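Local coordinates for protein 1,3-alpha-isomaltosidase (Kribbella flavida DSM 17836, PDB 5X3I) that hydrolyses the alpha-1,3-glucosidic linkages of a cyclic tetrasaccharide derived from starch, releasing isomaltose inside the cell, at residues T540-L552 against Y673-L687. The protein carries 1 engineered substitution. Residues are numbered along the deposited sequence; the frame is centred on the assembly and turned at random.
Sequences TWQAFRSSVTAGL and YQYLLGDELLINPVL. With SO4 (sulfate ion), chain E; SO4 (sulfate ion), chain F.
Leu687 sets its CD2 methyl squarely over one face of the Phe544 ring, 3.4 Å from the centroid and 5° off the normal, a CH-pi contact that illustrates how a helix can receive a loop on an aromatic face. With its CG anti to the backbone N (chi1 -175°), Phe544 projects toward the C-terminal segment. The Trp541 ring meets Val686 O at its edge, and the Tyr673 ring brings its own edge to Val548 CG1 and Arg545 O, its CE1 3.5 Å from the latter.

Arg545 folds back over the first turn of its helix, bent at chi3 (-75°), with Trp541 O above one guanidinium face. Arg545 NH1 gives a weak hydrogen bond to Leu687 O (2.9 Å). Arg545 NE and NH2 hold one sulfate, through O2 and O4, the NE bond nearly straight; a second sulfate accepts from the backbone N atoms of Trp541 and Gln542 at the helix start. Both ions probably come from the crystallisation liquor. A water joins Thr549 OG1 to Tyr673 OH. Farther along, Leu552 CD2 packs on Tyr675 CB at 3.5 Å.

The contact joins helix 541-556 of the TIM barrel to the C-terminal domain, through the residues flanking the antiparallel hairpin 675-677/681-683 and the start of its first strand. Helix 576-586 adds Arg581 against Trp541 and Val686, and Ala585 against Pro685, while strand 693-698 places Trp694 beside Val686.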
loop_
_atom_site.group_PDB
_atom_site.type_symbol
_atom_site.label_atom_id
_atom_site.label_comp_id
_atom_site.label_asym_id
_atom_site.label_seq_id
_atom_site.Cartn_x
_atom_site.Cartn_y
_atom_site.Cartn_z
ATOM N N THR A 540 -15.094 8.611 -6.910
ATOM C CA THR A 540 -16.419 8.052 -6.657
ATOM C C THR A 540 -16.664 8.149 -5.185
ATOM O O THR A 540 -15.718 8.208 -4.405
ATOM C CB THR A 540 -16.573 6.546 -7.052
ATOM O OG1 THR A 540 -15.697 5.741 -6.253
ATOM C CG2 THR A 540 -16.311 6.300 -8.518
ATOM N N TRP A 541 -17.929 8.118 -4.791
ATOM C CA TRP A 541 -18.255 8.121 -3.379
ATOM C C TRP A 541 -17.800 6.820 -2.733
ATOM O O TRP A 541 -17.374 6.809 -1.584
ATOM C CB TRP A 541 -19.752 8.344 -3.171
ATOM C CG TRP A 541 -20.182 9.670 -3.680
ATOM C CD1 TRP A 541 -20.632 9.959 -4.930
ATOM C CD2 TRP A 541 -20.165 10.904 -2.963
ATOM N NE1 TRP A 541 -20.912 11.295 -5.035
ATOM C CE2 TRP A 541 -20.638 11.900 -3.837
ATOM C CE3 TRP A 541 -19.806 11.261 -1.664
ATOM C CZ2 TRP A 541 -20.754 13.234 -3.457
ATOM C CZ3 TRP A 541 -19.926 12.589 -1.285
ATOM C CH2 TRP A 541 -20.398 13.556 -2.179
ATOM N N GLN A 542 -17.882 5.728 -3.485
ATOM C CA GLN A 542 -17.472 4.432 -2.966
ATOM C C GLN A 542 -15.985 4.433 -2.587
ATOM O O GLN A 542 -15.611 3.928 -1.544
ATOM C CB GLN A 542 -17.769 3.319 -3.982
ATOM C CG GLN A 542 -17.391 1.941 -3.472
ATOM C CD GLN A 542 -17.746 0.816 -4.433
ATOM O OE1 GLN A 542 -17.592 0.938 -5.643
ATOM N NE2 GLN A 542 -18.218 -0.289 -3.884
ATOM N N ALA A 543 -15.147 5.013 -3.433
ATOM C CA ALA A 543 -13.716 5.104 -3.137
ATOM C C ALA A 543 -13.441 6.021 -1.937
ATOM O O ALA A 543 -12.554 5.753 -1.140
ATOM C CB ALA A 543 -12.959 5.583 -4.353
ATOM N N PHE A 544 -14.214 7.094 -1.830
ATOM C CA PHE A 544 -14.149 8.024 -0.704
ATOM C C PHE A 544 -14.374 7.240 0.590
ATOM O O PHE A 544 -13.549 7.278 1.507
ATOM C CB PHE A 544 -15.189 9.138 -0.915
ATOM C CG PHE A 544 -15.174 10.262 0.116
ATOM C CD1 PHE A 544 -14.268 10.302 1.160
ATOM C CD2 PHE A 544 -16.121 11.283 0.024
ATOM C CE1 PHE A 544 -14.296 11.342 2.090
ATOM C CE2 PHE A 544 -16.151 12.321 0.948
ATOM C CZ PHE A 544 -15.233 12.348 1.981
ATOM N N ARG A 545 -15.475 6.500 0.651
ATOM C CA ARG A 545 -15.779 5.711 1.838
ATOM C C ARG A 545 -14.696 4.671 2.106
ATOM O O ARG A 545 -14.249 4.529 3.234
ATOM C CB ARG A 545 -17.151 5.030 1.705
ATOM C CG ARG A 545 -18.307 6.013 1.613
ATOM C CD ARG A 545 -19.658 5.300 1.665
ATOM N NE ARG A 545 -19.978 4.622 0.417
ATOM C CZ ARG A 545 -20.705 5.156 -0.555
ATOM N NH1 ARG A 545 -21.193 6.377 -0.420
ATOM N NH2 ARG A 545 -20.959 4.462 -1.659
ATOM N N SER A 546 -14.266 3.958 1.069
ATOM C CA SER A 546 -13.206 2.968 1.234
ATOM C C SER A 546 -11.946 3.623 1.806
ATOM O O SER A 546 -11.249 3.047 2.644
ATOM C CB SER A 546 -12.875 2.292 -0.094
ATOM O OG SER A 546 -13.946 1.481 -0.541
ATOM N N SER A 547 -11.679 4.843 1.365
ATOM C CA SER A 547 -10.465 5.531 1.780
ATOM C C SER A 547 -10.498 5.909 3.260
ATOM O O SER A 547 -9.513 5.730 3.959
ATOM C CB SER A 547 -10.245 6.760 0.905
ATOM O OG SER A 547 -9.966 6.369 -0.428
ATOM N N VAL A 548 -11.631 6.410 3.741
ATOM C CA VAL A 548 -11.790 6.665 5.170
ATOM C C VAL A 548 -11.522 5.394 5.992
ATOM O O VAL A 548 -10.844 5.437 7.012
ATOM C CB VAL A 548 -13.196 7.203 5.496
ATOM C CG1 VAL A 548 -13.413 7.261 6.998
ATOM C CG2 VAL A 548 -13.398 8.575 4.859
ATOM N N THR A 549 -12.042 4.262 5.520
ATOM C CA THR A 549 -11.867 2.986 6.218
ATOM C C THR A 549 -10.408 2.567 6.230
ATOM O O THR A 549 -9.910 2.055 7.228
ATOM C CB THR A 549 -12.714 1.874 5.571
ATOM O OG1 THR A 549 -14.084 2.280 5.559
ATOM C CG2 THR A 549 -12.579 0.559 6.352
ATOM N N ALA A 550 -9.729 2.811 5.115
ATOM C CA ALA A 550 -8.307 2.532 4.994
ATOM C C ALA A 550 -7.509 3.288 6.060
ATOM O O ALA A 550 -6.702 2.703 6.762
ATOM C CB ALA A 550 -7.816 2.896 3.596
ATOM N N GLY A 551 -7.755 4.592 6.172
ATOM C CA GLY A 551 -7.119 5.407 7.196
ATOM C C GLY A 551 -7.363 4.911 8.611
ATOM O O GLY A 551 -6.435 4.791 9.395
ATOM N N LEU A 552 -8.618 4.606 8.925
ATOM C CA LEU A 552 -8.991 4.132 10.262
ATOM C C LEU A 552 -8.342 2.802 10.636
ATOM O O LEU A 552 -7.845 2.634 11.745
ATOM C CB LEU A 552 -10.504 4.008 10.360
ATOM C CG LEU A 552 -11.191 5.361 10.295
ATOM C CD1 LEU A 552 -12.671 5.213 10.103
ATOM C CD2 LEU A 552 -10.867 6.127 11.568
ATOM N N TYR A 673 -17.617 5.251 10.074
ATOM C CA TYR A 673 -16.863 6.280 9.358
ATOM C C TYR A 673 -16.503 7.506 10.210
ATOM O O TYR A 673 -15.756 8.381 9.757
ATOM C CB TYR A 673 -17.636 6.712 8.123
ATOM C CG TYR A 673 -17.810 5.594 7.119
ATOM C CD1 TYR A 673 -16.751 5.176 6.325
ATOM C CD2 TYR A 673 -19.033 4.959 6.965
ATOM C CE1 TYR A 673 -16.907 4.164 5.406
ATOM C CE2 TYR A 673 -19.201 3.939 6.052
ATOM C CZ TYR A 673 -18.136 3.542 5.275
ATOM O OH TYR A 673 -18.301 2.525 4.361
ATOM N N GLN A 674 -17.038 7.561 11.428
ATOM C CA GLN A 674 -16.701 8.599 12.398
ATOM C C GLN A 674 -15.373 8.325 13.057
ATOM O O GLN A 674 -14.986 7.177 13.222
ATOM C CB GLN A 674 -17.762 8.706 13.497
ATOM C CG GLN A 674 -19.099 9.175 13.043
ATOM C CD GLN A 674 -20.060 9.361 14.194
ATOM O OE1 GLN A 674 -21.205 9.736 13.988
ATOM N NE2 GLN A 674 -19.596 9.107 15.407
ATOM N N TYR A 675 -14.681 9.379 13.456
ATOM C CA TYR A 675 -13.442 9.211 14.195
ATOM C C TYR A 675 -13.080 10.452 14.982
ATOM O O TYR A 675 -13.560 11.546 14.701
ATOM C CB TYR A 675 -12.295 8.848 13.249
ATOM C CG TYR A 675 -12.034 9.876 12.178
ATOM C CD1 TYR A 675 -12.759 9.873 10.995
ATOM C CD2 TYR A 675 -11.049 10.849 12.343
ATOM C CE1 TYR A 675 -12.522 10.802 10.014
ATOM C CE2 TYR A 675 -10.802 11.778 11.367
ATOM C CZ TYR A 675 -11.543 11.760 10.210
ATOM O OH TYR A 675 -11.306 12.694 9.241
ATOM N N LEU A 676 -12.213 10.274 15.964
ATOM C CA LEU A 676 -11.632 11.392 16.673
ATOM C C LEU A 676 -10.315 11.750 15.993
ATOM O O LEU A 676 -9.509 10.864 15.713
ATOM C CB LEU A 676 -11.400 11.051 18.142
ATOM C CG LEU A 676 -12.657 10.765 18.965
ATOM C CD1 LEU A 676 -12.281 10.081 20.257
ATOM C CD2 LEU A 676 -13.402 12.057 19.246
ATOM N N LEU A 677 -10.117 13.033 15.702
ATOM C CA LEU A 677 -8.821 13.501 15.241
ATOM C C LEU A 677 -8.073 14.004 16.466
ATOM O O LEU A 677 -8.358 15.082 16.986
ATOM C CB LEU A 677 -8.994 14.602 14.196
ATOM C CG LEU A 677 -7.741 15.299 13.649
ATOM C CD1 LEU A 677 -7.015 14.394 12.685
ATOM C CD2 LEU A 677 -8.120 16.597 12.964
ATOM N N GLY A 678 -7.075 13.249 16.893
ATOM C CA GLY A 678 -6.490 13.470 18.199
ATOM C C GLY A 678 -7.517 13.286 19.309
ATOM O O GLY A 678 -8.604 12.757 19.084
ATOM N N ASP A 679 -7.175 13.742 20.507
ATOM C CA ASP A 679 -8.058 13.634 21.662
ATOM C C ASP A 679 -9.334 14.463 21.533
ATOM O O ASP A 679 -10.403 14.021 21.938
ATOM C CB ASP A 679 -7.329 14.067 22.939
ATOM C CG ASP A 679 -6.209 13.139 23.317
ATOM O OD1 ASP A 679 -6.210 11.997 22.843
ATOM O OD2 ASP A 679 -5.332 13.542 24.098
ATOM N N GLU A 680 -9.212 15.685 21.020
ATOM C CA GLU A 680 -10.279 16.677 21.179
ATOM C C GLU A 680 -11.369 16.835 20.123
ATOM O O GLU A 680 -12.392 17.447 20.403
ATOM C CB GLU A 680 -9.625 18.053 21.364
ATOM C CG GLU A 680 -8.364 18.040 22.212
ATOM C CD GLU A 680 -8.576 17.524 23.626
ATOM O OE1 GLU A 680 -9.731 17.346 24.048
ATOM O OE2 GLU A 680 -7.575 17.305 24.326
ATOM N N LEU A 681 -11.192 16.285 18.931
ATOM C CA LEU A 681 -12.134 16.581 17.854
ATOM C C LEU A 681 -12.746 15.324 17.258
ATOM O O LEU A 681 -12.033 14.399 16.912
ATOM C CB LEU A 681 -11.456 17.374 16.735
ATOM C CG LEU A 681 -10.937 18.787 17.008
ATOM C CD1 LEU A 681 -10.138 19.288 15.809
ATOM C CD2 LEU A 681 -12.076 19.730 17.324
ATOM N N LEU A 682 -14.063 15.329 17.098
ATOM C CA LEU A 682 -14.770 14.232 16.459
ATOM C C LEU A 682 -15.224 14.653 15.070
ATOM O O LEU A 682 -15.896 15.671 14.895
ATOM C CB LEU A 682 -15.959 13.781 17.317
ATOM C CG LEU A 682 -16.663 12.481 16.918
ATOM C CD1 LEU A 682 -17.268 11.825 18.131
ATOM C CD2 LEU A 682 -17.737 12.750 15.898
ATOM N N ILE A 683 -14.843 13.861 14.083
ATOM C CA ILE A 683 -15.118 14.167 12.690
ATOM C C ILE A 683 -16.153 13.203 12.120
ATOM O O ILE A 683 -16.130 12.020 12.435
ATOM C CB ILE A 683 -13.836 14.083 11.842
ATOM C CG1 ILE A 683 -12.640 14.679 12.592
ATOM C CG2 ILE A 683 -14.049 14.723 10.488
ATOM C CD1 ILE A 683 -12.811 16.134 12.988
ATOM N N ASN A 684 -17.047 13.710 11.282
ATOM C CA ASN A 684 -18.025 12.870 10.605
ATOM C C ASN A 684 -18.198 13.242 9.141
ATOM O O ASN A 684 -19.122 13.969 8.788
ATOM C CB ASN A 684 -19.377 12.944 11.321
ATOM C CG ASN A 684 -20.371 11.924 10.796
ATOM O OD1 ASN A 684 -20.006 11.001 10.077
ATOM N ND2 ASN A 684 -21.637 12.091 11.158
ATOM N N PRO A 685 -17.319 12.720 8.280
ATOM C CA PRO A 685 -17.271 13.036 6.857
ATOM C C PRO A 685 -18.624 12.877 6.196
ATOM O O PRO A 685 -19.362 11.962 6.560
ATOM C CB PRO A 685 -16.284 12.007 6.306
ATOM C CG PRO A 685 -15.419 11.680 7.456
ATOM C CD PRO A 685 -16.302 11.723 8.650
ATOM N N VAL A 686 -18.948 13.722 5.227
ATOM C CA VAL A 686 -20.202 13.531 4.532
ATOM C C VAL A 686 -19.914 12.684 3.302
ATOM O O VAL A 686 -19.302 13.129 2.338
ATOM C CB VAL A 686 -20.844 14.867 4.151
ATOM C CG1 VAL A 686 -22.183 14.635 3.483
ATOM C CG2 VAL A 686 -21.017 15.719 5.381
ATOM N N LEU A 687 -20.361 11.436 3.381
ATOM C CA LEU A 687 -20.007 10.384 2.429
ATOM C C LEU A 687 -21.036 10.072 1.342
ATOM O O LEU A 687 -20.896 9.079 0.635
ATOM C CB LEU A 687 -19.659 9.117 3.198
ATOM C CG LEU A 687 -18.436 9.356 4.082
ATOM C CD1 LEU A 687 -18.174 8.179 4.970
ATOM C CD2 LEU A 687 -17.214 9.659 3.234
HETATM S S SO4 E . -20.277 6.196 -6.833
HETATM O O1 SO4 E . -19.737 7.547 -7.007
HETATM O O2 SO4 E . -19.857 5.616 -5.568
HETATM O O3 SO4 E . -21.730 6.286 -6.865
HETATM O O4 SO4 E . -19.791 5.374 -7.936
HETATM S S SO4 F . -19.759 0.981 -0.186
HETATM O O1 SO4 F . -20.797 0.819 0.825
HETATM O O2 SO4 F . -18.815 2.004 0.263
HETATM O O3 SO4 F . -19.049 -0.281 -0.366
HETATM O O4 SO4 F . -20.378 1.364 -1.451
HETATM O O HOH W 1 -15.712 0.956 3.559
#